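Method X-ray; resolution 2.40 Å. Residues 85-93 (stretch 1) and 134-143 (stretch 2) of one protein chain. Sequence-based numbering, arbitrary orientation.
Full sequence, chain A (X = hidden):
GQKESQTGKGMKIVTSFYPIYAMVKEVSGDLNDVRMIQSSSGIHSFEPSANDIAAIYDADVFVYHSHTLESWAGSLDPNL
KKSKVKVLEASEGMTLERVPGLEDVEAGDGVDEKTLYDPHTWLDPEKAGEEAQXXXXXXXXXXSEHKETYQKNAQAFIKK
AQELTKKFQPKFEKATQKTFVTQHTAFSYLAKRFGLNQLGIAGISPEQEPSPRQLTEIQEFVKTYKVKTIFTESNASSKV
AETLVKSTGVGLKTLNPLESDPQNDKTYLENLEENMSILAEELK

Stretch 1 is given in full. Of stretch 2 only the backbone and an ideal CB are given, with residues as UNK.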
# COMPACT_ATOMS: atom_id res chain seq x y z
N VAL A 85 -2.50 24.01 6.02
CA VAL A 85 -2.19 22.77 5.31
C VAL A 85 -3.19 22.53 4.20
O VAL A 85 -4.39 22.80 4.35
CB VAL A 85 -2.22 21.50 6.20
CG1 VAL A 85 -0.84 21.13 6.67
CG2 VAL A 85 -3.18 21.66 7.35
N LYS A 86 -2.67 22.04 3.09
CA LYS A 86 -3.49 21.44 2.07
C LYS A 86 -3.51 19.97 2.45
O LYS A 86 -2.47 19.32 2.50
CB LYS A 86 -2.87 21.65 0.70
CG LYS A 86 -2.06 22.95 0.59
CD LYS A 86 -2.84 24.18 1.10
CE LYS A 86 -2.07 25.49 0.86
NZ LYS A 86 -0.92 25.74 1.80
N VAL A 87 -4.69 19.46 2.80
CA VAL A 87 -4.84 18.07 3.15
C VAL A 87 -5.31 17.37 1.89
O VAL A 87 -6.32 17.75 1.30
CB VAL A 87 -5.85 17.84 4.33
CG1 VAL A 87 -5.71 16.44 4.91
CG2 VAL A 87 -5.64 18.86 5.43
N LEU A 88 -4.55 16.36 1.47
CA LEU A 88 -4.78 15.71 0.18
C LEU A 88 -5.00 14.19 0.29
O LEU A 88 -4.11 13.46 0.72
CB LEU A 88 -3.63 16.04 -0.81
CG LEU A 88 -3.46 17.55 -1.07
CD1 LEU A 88 -2.28 17.86 -1.95
CD2 LEU A 88 -4.72 18.17 -1.68
N GLU A 89 -6.20 13.74 -0.10
CA GLU A 89 -6.53 12.30 -0.13
C GLU A 89 -6.15 11.81 -1.52
O GLU A 89 -6.80 12.17 -2.50
CB GLU A 89 -8.01 12.05 0.20
CG GLU A 89 -8.36 10.58 0.53
CD GLU A 89 -9.87 10.21 0.38
OE1 GLU A 89 -10.38 9.39 1.15
OE2 GLU A 89 -10.56 10.73 -0.50
N ALA A 90 -5.10 10.99 -1.58
CA ALA A 90 -4.44 10.65 -2.84
C ALA A 90 -5.22 9.68 -3.68
O ALA A 90 -5.00 9.60 -4.89
CB ALA A 90 -3.02 10.14 -2.58
N SER A 91 -6.14 8.94 -3.05
CA SER A 91 -6.98 8.01 -3.78
C SER A 91 -8.36 8.57 -4.01
O SER A 91 -9.28 7.83 -4.36
CB SER A 91 -7.10 6.68 -3.04
OG SER A 91 -7.77 6.82 -1.80
N GLU A 92 -8.53 9.87 -3.79
CA GLU A 92 -9.86 10.45 -3.82
C GLU A 92 -10.49 10.29 -5.19
O GLU A 92 -9.89 10.60 -6.21
CB GLU A 92 -9.80 11.91 -3.43
CG GLU A 92 -11.15 12.51 -3.08
CD GLU A 92 -11.08 14.01 -3.09
OE1 GLU A 92 -11.94 14.66 -2.46
OE2 GLU A 92 -10.15 14.54 -3.73
N GLY A 93 -11.72 9.76 -5.20
CA GLY A 93 -12.40 9.42 -6.44
C GLY A 93 -12.23 7.97 -6.84
O GLY A 93 -13.14 7.38 -7.41
N UNK A 134 -3.50 11.56 -9.53
CA UNK A 134 -4.26 12.35 -8.56
C UNK A 134 -3.29 13.21 -7.76
O UNK A 134 -3.53 14.39 -7.55
CB UNK A 134 -5.08 11.45 -7.63
N UNK A 135 -2.19 12.60 -7.33
CA UNK A 135 -1.20 13.30 -6.53
C UNK A 135 -0.68 14.51 -7.29
O UNK A 135 -0.74 15.65 -6.78
CB UNK A 135 -0.05 12.37 -6.15
N UNK A 136 -0.20 14.27 -8.51
CA UNK A 136 0.32 15.34 -9.35
C UNK A 136 -0.74 16.42 -9.55
O UNK A 136 -0.46 17.57 -9.31
CB UNK A 136 0.78 14.79 -10.70
N UNK A 137 -1.95 16.03 -9.94
CA UNK A 137 -3.06 16.98 -10.11
C UNK A 137 -3.24 17.91 -8.90
O UNK A 137 -3.17 19.15 -9.02
CB UNK A 137 -4.36 16.21 -10.36
N UNK A 138 -3.46 17.30 -7.74
CA UNK A 138 -3.69 18.06 -6.51
C UNK A 138 -2.46 18.88 -6.16
O UNK A 138 -2.57 20.05 -5.81
CB UNK A 138 -4.05 17.13 -5.35
N UNK A 139 -1.29 18.26 -6.27
CA UNK A 139 -0.03 18.99 -6.11
C UNK A 139 0.07 20.15 -7.10
O UNK A 139 0.50 21.25 -6.72
CB UNK A 139 1.16 18.04 -6.29
N UNK A 140 -0.34 19.93 -8.34
CA UNK A 140 -0.14 20.99 -9.34
C UNK A 140 -1.22 22.08 -9.32
O UNK A 140 -1.03 23.15 -9.90
CB UNK A 140 -0.09 20.37 -10.74
N UNK A 141 -2.34 21.84 -8.62
CA UNK A 141 -3.25 22.96 -8.33
C UNK A 141 -2.77 23.77 -7.11
O UNK A 141 -2.89 24.98 -7.07
CB UNK A 141 -4.67 22.44 -8.09
N UNK A 142 -2.21 23.08 -6.12
CA UNK A 142 -1.71 23.76 -4.91
C UNK A 142 -0.44 24.60 -5.16
O UNK A 142 -0.29 25.70 -4.60
CB UNK A 142 -1.42 22.72 -3.83
N UNK A 143 0.44 24.07 -6.00
CA UNK A 143 1.74 24.67 -6.31
C UNK A 143 1.79 24.82 -7.83
O UNK A 143 2.46 24.08 -8.54
CB UNK A 143 2.90 23.83 -5.78

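The strand 86-89 and the helix 134-142 run nearly antiparallel, at 162°, with axes 9.4 Å apart at closest approach. That spacing leaves room for one layer of side chains between them, and the turn from Glu89 to Glu92 lies against the 134 end of this helical stretch.

At position 134 CA-to-CB points toward stretch 1, and the ideal CB lies 3.3 Å from Ala90 O. The backbone of the turn from Glu89 to Glu92 fills the space in front, so a slender side chain that can lie along it would suit, aliphatic or perhaps a polar one able to meet a carbonyl. The residue is Ile134. With chi1 m and chi2 t, its CD1 reaches along the turn, 3.1 Å from Ala90 O and 3.6 Å from Glu92 O, a close packing of methyl against backbone.

Position 135 points sideways, with its ideal CB 5.2 Å from Ala90 CB. Alanine leaves a shallow apolar space here, which a medium or large aliphatic residue could fill; alanine itself would leave a gap toward stretch 1. Ile135 closes it, CG1 resting 3.7 Å from Ala90 CB.

Positions 136 and 137 are out of reach of stretch 1, which therefore hardly limits the choice; within a helix, residues other than glycine and proline are usually preferred, because glycine is too flexible and proline has no backbone N-H to donate. They are Ala136 and Asp137, and the carboxylate of Asp137 is engaged elsewhere in the structure.

Position 138 points toward the strand, its ideal CB 3.9 Å from Leu88 CD2, while farther out stand the carbonyl of Glu89 and the carboxylate of Glu92. The site asks for an apolar stem and rewards a positive end, so lysine or arginine would suit best, though glutamine or a plain aliphatic residue could use part of it. Lys138 answers both demands. Its CB packs against Leu88, CE passes 3.4 Å from Glu89 O, and NZ donates a hydrogen bond to Glu92 OE2 at 2.6 Å, within a salt bridge.

Position 139 points sideways, and nothing of stretch 1 lies within 5.5 Å of its ideal CB. Only a side chain long enough to bend back could meet Leu88, so leucine, isoleucine or methionine are reasonable. Leu139 does so: its CD1 lies 3.7 Å from Leu88 CD1, an apolar contact.

Positions 140 and 141 again lie beyond stretch 1 and admit many residues. Ser140, with chi1 p, holds its hydroxyl near the carbonyls of the preceding helical turn; Glu141 makes no contact with the strand.

Position 142 points toward stretch 1, with its ideal CB 4.5 Å from Lys86 CG and 5.3 Å from Leu88 CD1. These are aliphatic neighbours, so valine, isoleucine, leucine or even alanine would fit. Val142 places CG2 3.7 Å from Lys86 CG, packing on the methylene part of the lysine.

Position 143 is out of reach and is the first to leave helical angles, so polar residues are natural there. Asp143 still donates its backbone N to Leu139 O at 2.9 Å, while its side chain is hydrogen-bonded elsewhere in the structure.

Stretch 2 (134-143) IIADKLSEVD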
# COMPACT_ATOMS: atom_id res chain seq x y z
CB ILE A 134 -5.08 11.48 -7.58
CG1 ILE A 134 -6.00 10.52 -8.36
CG2 ILE A 134 -5.88 12.39 -6.65
CD1 ILE A 134 -6.71 9.45 -7.52
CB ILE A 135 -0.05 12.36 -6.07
CG1 ILE A 135 -0.57 11.41 -4.97
CG2 ILE A 135 1.17 13.15 -5.62
CD1 ILE A 135 0.43 10.37 -4.47
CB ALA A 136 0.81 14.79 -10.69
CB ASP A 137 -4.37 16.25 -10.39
CG ASP A 137 -4.40 15.61 -11.78
OD1 ASP A 137 -5.46 15.09 -12.18
OD2 ASP A 137 -3.36 15.63 -12.47
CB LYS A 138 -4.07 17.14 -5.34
CG LYS A 138 -5.41 16.43 -5.51
CD LYS A 138 -5.60 15.41 -4.38
CE LYS A 138 -7.05 15.24 -3.96
NZ LYS A 138 -8.01 14.94 -5.08
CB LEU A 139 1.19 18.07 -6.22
CG LEU A 139 1.93 17.76 -4.91
CD1 LEU A 139 0.97 17.47 -3.76
CD2 LEU A 139 2.97 16.61 -5.06
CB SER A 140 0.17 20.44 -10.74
OG SER A 140 -0.90 19.74 -11.30
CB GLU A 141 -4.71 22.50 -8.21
CG GLU A 141 -5.59 23.18 -7.11
CD GLU A 141 -5.65 24.72 -7.17
OE1 GLU A 141 -5.74 25.31 -8.27
OE2 GLU A 141 -5.61 25.34 -6.09
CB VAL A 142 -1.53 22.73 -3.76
CG1 VAL A 142 -0.41 23.14 -2.78
CG2 VAL A 142 -2.86 22.54 -3.05
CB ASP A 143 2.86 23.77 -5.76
CG ASP A 143 4.25 24.16 -6.26
OD1 ASP A 143 4.80 23.39 -7.07
OD2 ASP A 143 4.80 25.21 -5.85
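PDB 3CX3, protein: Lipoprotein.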